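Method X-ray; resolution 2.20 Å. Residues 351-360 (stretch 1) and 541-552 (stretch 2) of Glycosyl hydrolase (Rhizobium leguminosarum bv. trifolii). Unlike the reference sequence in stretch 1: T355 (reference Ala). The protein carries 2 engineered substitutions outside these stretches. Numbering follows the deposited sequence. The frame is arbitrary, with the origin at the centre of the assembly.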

# COMPACT_ATOMS: atom_id res chain seq x y z
N ASP A 351 -18.33 -3.63 19.27
CA ASP A 351 -18.03 -4.59 20.31
C ASP A 351 -17.47 -5.91 19.71
O ASP A 351 -18.16 -6.66 19.02
CB ASP A 351 -19.26 -4.83 21.19
CG ASP A 351 -18.97 -5.66 22.45
OD1 ASP A 351 -17.80 -5.85 22.83
OD2 ASP A 351 -19.93 -6.12 23.10
N VAL A 352 -16.19 -6.15 19.98
CA VAL A 352 -15.49 -7.37 19.55
C VAL A 352 -15.95 -8.63 20.31
O VAL A 352 -15.72 -9.73 19.83
CB VAL A 352 -13.94 -7.22 19.63
CG1 VAL A 352 -13.45 -6.10 18.69
CG2 VAL A 352 -13.45 -7.01 21.07
N ASP A 353 -16.60 -8.49 21.47
CA ASP A 353 -17.23 -9.65 22.15
C ASP A 353 -18.46 -10.24 21.42
O ASP A 353 -18.89 -11.34 21.76
CB ASP A 353 -17.65 -9.31 23.57
CG ASP A 353 -16.48 -9.10 24.51
OD1 ASP A 353 -15.83 -10.08 24.90
OD2 ASP A 353 -16.28 -7.94 24.93
N ARG A 354 -19.03 -9.51 20.44
CA ARG A 354 -20.18 -10.01 19.63
C ARG A 354 -19.68 -10.81 18.43
O ARG A 354 -20.11 -11.95 18.22
CB ARG A 354 -21.11 -8.88 19.10
CG ARG A 354 -21.41 -7.69 20.01
CD ARG A 354 -21.86 -8.03 21.44
NE ARG A 354 -23.11 -8.81 21.49
CZ ARG A 354 -23.25 -10.08 21.92
NH1 ARG A 354 -22.21 -10.79 22.39
NH2 ARG A 354 -24.45 -10.65 21.89
N THR A 355 -18.79 -10.20 17.65
CA THR A 355 -18.35 -10.76 16.38
C THR A 355 -17.35 -11.89 16.55
O THR A 355 -16.68 -12.03 17.58
CB THR A 355 -17.73 -9.69 15.44
OG1 THR A 355 -17.13 -8.65 16.22
CG2 THR A 355 -18.77 -9.10 14.48
N PRO A 356 -17.25 -12.72 15.53
CA PRO A 356 -16.30 -13.83 15.64
C PRO A 356 -14.85 -13.36 15.89
O PRO A 356 -14.41 -12.41 15.28
CB PRO A 356 -16.45 -14.54 14.31
CG PRO A 356 -17.86 -14.23 13.90
CD PRO A 356 -18.08 -12.82 14.32
N PRO A 357 -14.14 -14.00 16.81
CA PRO A 357 -12.75 -13.65 17.04
C PRO A 357 -11.83 -14.03 15.82
O PRO A 357 -12.28 -14.74 14.91
CB PRO A 357 -12.41 -14.45 18.28
CG PRO A 357 -13.28 -15.64 18.22
CD PRO A 357 -14.55 -15.21 17.55
N PHE A 358 -10.61 -13.50 15.76
CA PHE A 358 -9.78 -13.64 14.57
C PHE A 358 -8.37 -13.26 14.86
O PHE A 358 -8.11 -12.52 15.81
CB PHE A 358 -10.29 -12.79 13.37
CG PHE A 358 -10.11 -11.31 13.57
CD1 PHE A 358 -11.02 -10.59 14.36
CD2 PHE A 358 -9.02 -10.63 13.04
CE1 PHE A 358 -10.83 -9.23 14.60
CE2 PHE A 358 -8.84 -9.30 13.27
CZ PHE A 358 -9.74 -8.59 14.05
N ASP A 359 -7.48 -13.77 14.02
CA ASP A 359 -6.11 -13.34 13.95
C ASP A 359 -5.79 -13.07 12.49
O ASP A 359 -6.22 -13.82 11.58
CB ASP A 359 -5.20 -14.41 14.53
CG ASP A 359 -5.18 -14.40 16.06
OD1 ASP A 359 -4.50 -13.54 16.63
OD2 ASP A 359 -5.85 -15.26 16.68
N ILE A 360 -4.99 -12.04 12.28
CA ILE A 360 -4.45 -11.73 10.97
C ILE A 360 -2.93 -11.70 11.01
O ILE A 360 -2.32 -11.18 11.95
CB ILE A 360 -4.97 -10.41 10.37
CG1 ILE A 360 -4.83 -9.23 11.33
CG2 ILE A 360 -6.40 -10.62 9.94
CD1 ILE A 360 -5.33 -7.93 10.76
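Stretch 2, residues 541-552: ERYLGLGGREER

Stretch 2 is a β-hairpin. Its first strand, which enters from earlier in the chain, runs through R542, Y543 and L544 toward G545; the chain then reverses, with G547 and G548 on the way, and a second strand leaves through E550 to R552. Y543 and E551 exchange backbone hydrogen bonds in both directions, Y543 N to E551 O and E551 N to Y543 O, each at 2.9 Å, and G545 N reaches R549 O at 2.8 Å. G547 and G548 both have positive phi, a conformation glycine adopts easily. The strand of D359 and I360 runs nearly perpendicular to the first hairpin strand, at 98° with axes approaching to 5.7 Å, and crosses the second at 44°, with 9.8 Å between axes.

A single backbone-to-backbone hydrogen bond joins the stretches, F358 N to L544 O at 3.0 Å. Beside it, G545 CA makes a CA-H...O contact with F358 O at 3.3 Å. P357, lacking an amide hydrogen, serves instead as an apolar surface, its CB 3.9 Å from L544 CB. Further along, V352 CG1 lies 4.0 Å from Y543 CD1, and F358 CZ is 3.9 Å from the same CD1 atom, so that the tyrosine ring has apolar neighbours from two parts of stretch 1.

The buried D359 is the polar centre of the contact. D359 OD2 accepts from L546 N at 2.9 Å and from R549 NH2, also at 2.9 Å, the latter bond belonging to a salt bridge; a carboxylate thus satisfies the L546 backbone amide and an arginine together. D359 OD1 is hydrogen-bonded elsewhere in the structure, yet lies only 2.5 Å from E551 OE2, a separation suggesting that one acid group probably carries a proton. R549 also touches E551 through a weak bond from R549 NE to E551 OE2 at 3.3 Å, so that one guanidinium contacts both acids from the side. Glycine suits position 545, since an ideal CB on G545 would lie 2.8 Å from D359 OD2 and clash with it, and would also clash with E551 OE2.

A second, more exposed salt bridge holds the other end. R542 NH1 donates to D353 OD2 at 3.0 Å, and R542 NH2 adds a weak bond to D353 OD1 at 3.4 Å. The same guanidinium binds E550 across the hairpin, R542 NE to E550 OE1 and R542 NH2 to E550 OE2, both at 2.7 Å, so a long, multiply donating arginine links both acids. D353 N is itself satisfied by D351 OD1 at 3.2 Å.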

# COMPACT_ATOMS: atom_id res chain seq x y z
N GLU A 541 -5.91 -1.04 21.73
CA GLU A 541 -7.27 -1.55 21.66
C GLU A 541 -7.35 -3.02 21.83
O GLU A 541 -6.48 -3.76 21.32
CB GLU A 541 -7.88 -1.26 20.33
CG GLU A 541 -8.10 0.19 20.12
CD GLU A 541 -8.53 0.42 18.72
OE1 GLU A 541 -9.29 -0.42 18.22
OE2 GLU A 541 -8.08 1.43 18.13
N ARG A 542 -8.48 -3.43 22.40
CA ARG A 542 -8.78 -4.81 22.71
C ARG A 542 -9.35 -5.58 21.52
O ARG A 542 -10.25 -5.13 20.85
CB ARG A 542 -9.76 -4.86 23.88
CG ARG A 542 -10.27 -6.25 24.23
CD ARG A 542 -10.72 -6.28 25.70
NE ARG A 542 -11.19 -7.61 26.06
CZ ARG A 542 -12.40 -8.09 25.77
NH1 ARG A 542 -13.30 -7.38 25.09
NH2 ARG A 542 -12.71 -9.32 26.15
N TYR A 543 -8.82 -6.77 21.27
CA TYR A 543 -9.41 -7.70 20.32
C TYR A 543 -9.43 -9.06 20.93
O TYR A 543 -8.72 -9.31 21.91
CB TYR A 543 -8.57 -7.75 19.01
CG TYR A 543 -8.72 -6.50 18.22
CD1 TYR A 543 -9.71 -6.37 17.26
CD2 TYR A 543 -7.90 -5.43 18.45
CE1 TYR A 543 -9.87 -5.20 16.54
CE2 TYR A 543 -8.05 -4.24 17.72
CZ TYR A 543 -9.01 -4.14 16.76
OH TYR A 543 -9.12 -2.99 16.07
N LEU A 544 -10.22 -9.95 20.34
CA LEU A 544 -10.16 -11.35 20.69
C LEU A 544 -9.63 -12.15 19.50
O LEU A 544 -10.17 -12.07 18.38
CB LEU A 544 -11.54 -11.88 21.11
CG LEU A 544 -12.12 -11.21 22.36
CD1 LEU A 544 -13.56 -11.70 22.63
CD2 LEU A 544 -11.24 -11.51 23.56
N GLY A 545 -8.57 -12.92 19.76
CA GLY A 545 -8.00 -13.86 18.81
C GLY A 545 -8.73 -15.18 18.79
O GLY A 545 -9.66 -15.40 19.57
N LEU A 546 -8.33 -16.06 17.89
CA LEU A 546 -8.90 -17.42 17.78
C LEU A 546 -8.98 -18.09 19.12
O LEU A 546 -8.03 -18.02 19.89
CB LEU A 546 -8.03 -18.32 16.92
CG LEU A 546 -8.20 -18.28 15.41
CD1 LEU A 546 -7.68 -19.61 14.84
CD2 LEU A 546 -9.63 -18.10 14.96
N GLY A 547 -10.11 -18.73 19.40
CA GLY A 547 -10.37 -19.35 20.72
C GLY A 547 -10.70 -18.37 21.82
O GLY A 547 -10.66 -18.74 22.99
N GLY A 548 -11.05 -17.13 21.48
CA GLY A 548 -11.33 -16.10 22.48
C GLY A 548 -10.13 -15.64 23.32
O GLY A 548 -10.31 -15.15 24.43
N ARG A 549 -8.91 -15.77 22.80
CA ARG A 549 -7.71 -15.24 23.48
C ARG A 549 -7.69 -13.70 23.53
O ARG A 549 -8.02 -13.03 22.54
CB ARG A 549 -6.49 -15.73 22.71
CG ARG A 549 -5.14 -15.22 23.20
CD ARG A 549 -3.99 -15.68 22.29
NE ARG A 549 -4.39 -15.82 20.87
CZ ARG A 549 -4.65 -16.97 20.22
NH1 ARG A 549 -4.49 -18.17 20.81
NH2 ARG A 549 -5.06 -16.90 18.95
N GLU A 550 -7.27 -13.12 24.65
CA GLU A 550 -7.22 -11.68 24.80
C GLU A 550 -6.07 -11.16 23.99
O GLU A 550 -4.97 -11.71 24.05
CB GLU A 550 -7.03 -11.26 26.27
CG GLU A 550 -8.29 -11.40 27.15
CD GLU A 550 -9.37 -10.40 26.79
OE1 GLU A 550 -9.05 -9.25 26.39
OE2 GLU A 550 -10.57 -10.74 26.91
N GLU A 551 -6.31 -10.11 23.22
CA GLU A 551 -5.20 -9.49 22.45
C GLU A 551 -5.32 -7.98 22.54
O GLU A 551 -6.42 -7.45 22.77
CB GLU A 551 -5.24 -9.92 20.97
CG GLU A 551 -5.03 -11.41 20.75
CD GLU A 551 -5.09 -11.87 19.30
OE1 GLU A 551 -5.55 -11.10 18.44
OE2 GLU A 551 -4.70 -13.02 19.06
N ARG A 552 -4.20 -7.31 22.31
CA ARG A 552 -4.16 -5.83 22.23
C ARG A 552 -3.42 -5.37 20.98
O ARG A 552 -2.28 -5.74 20.79
CB ARG A 552 -3.45 -5.28 23.45
CG ARG A 552 -4.09 -5.68 24.79
CD ARG A 552 -5.47 -5.04 24.99
NE ARG A 552 -6.08 -5.45 26.27
CZ ARG A 552 -6.80 -6.55 26.49
NH1 ARG A 552 -7.07 -7.44 25.53
NH2 ARG A 552 -7.27 -6.79 27.69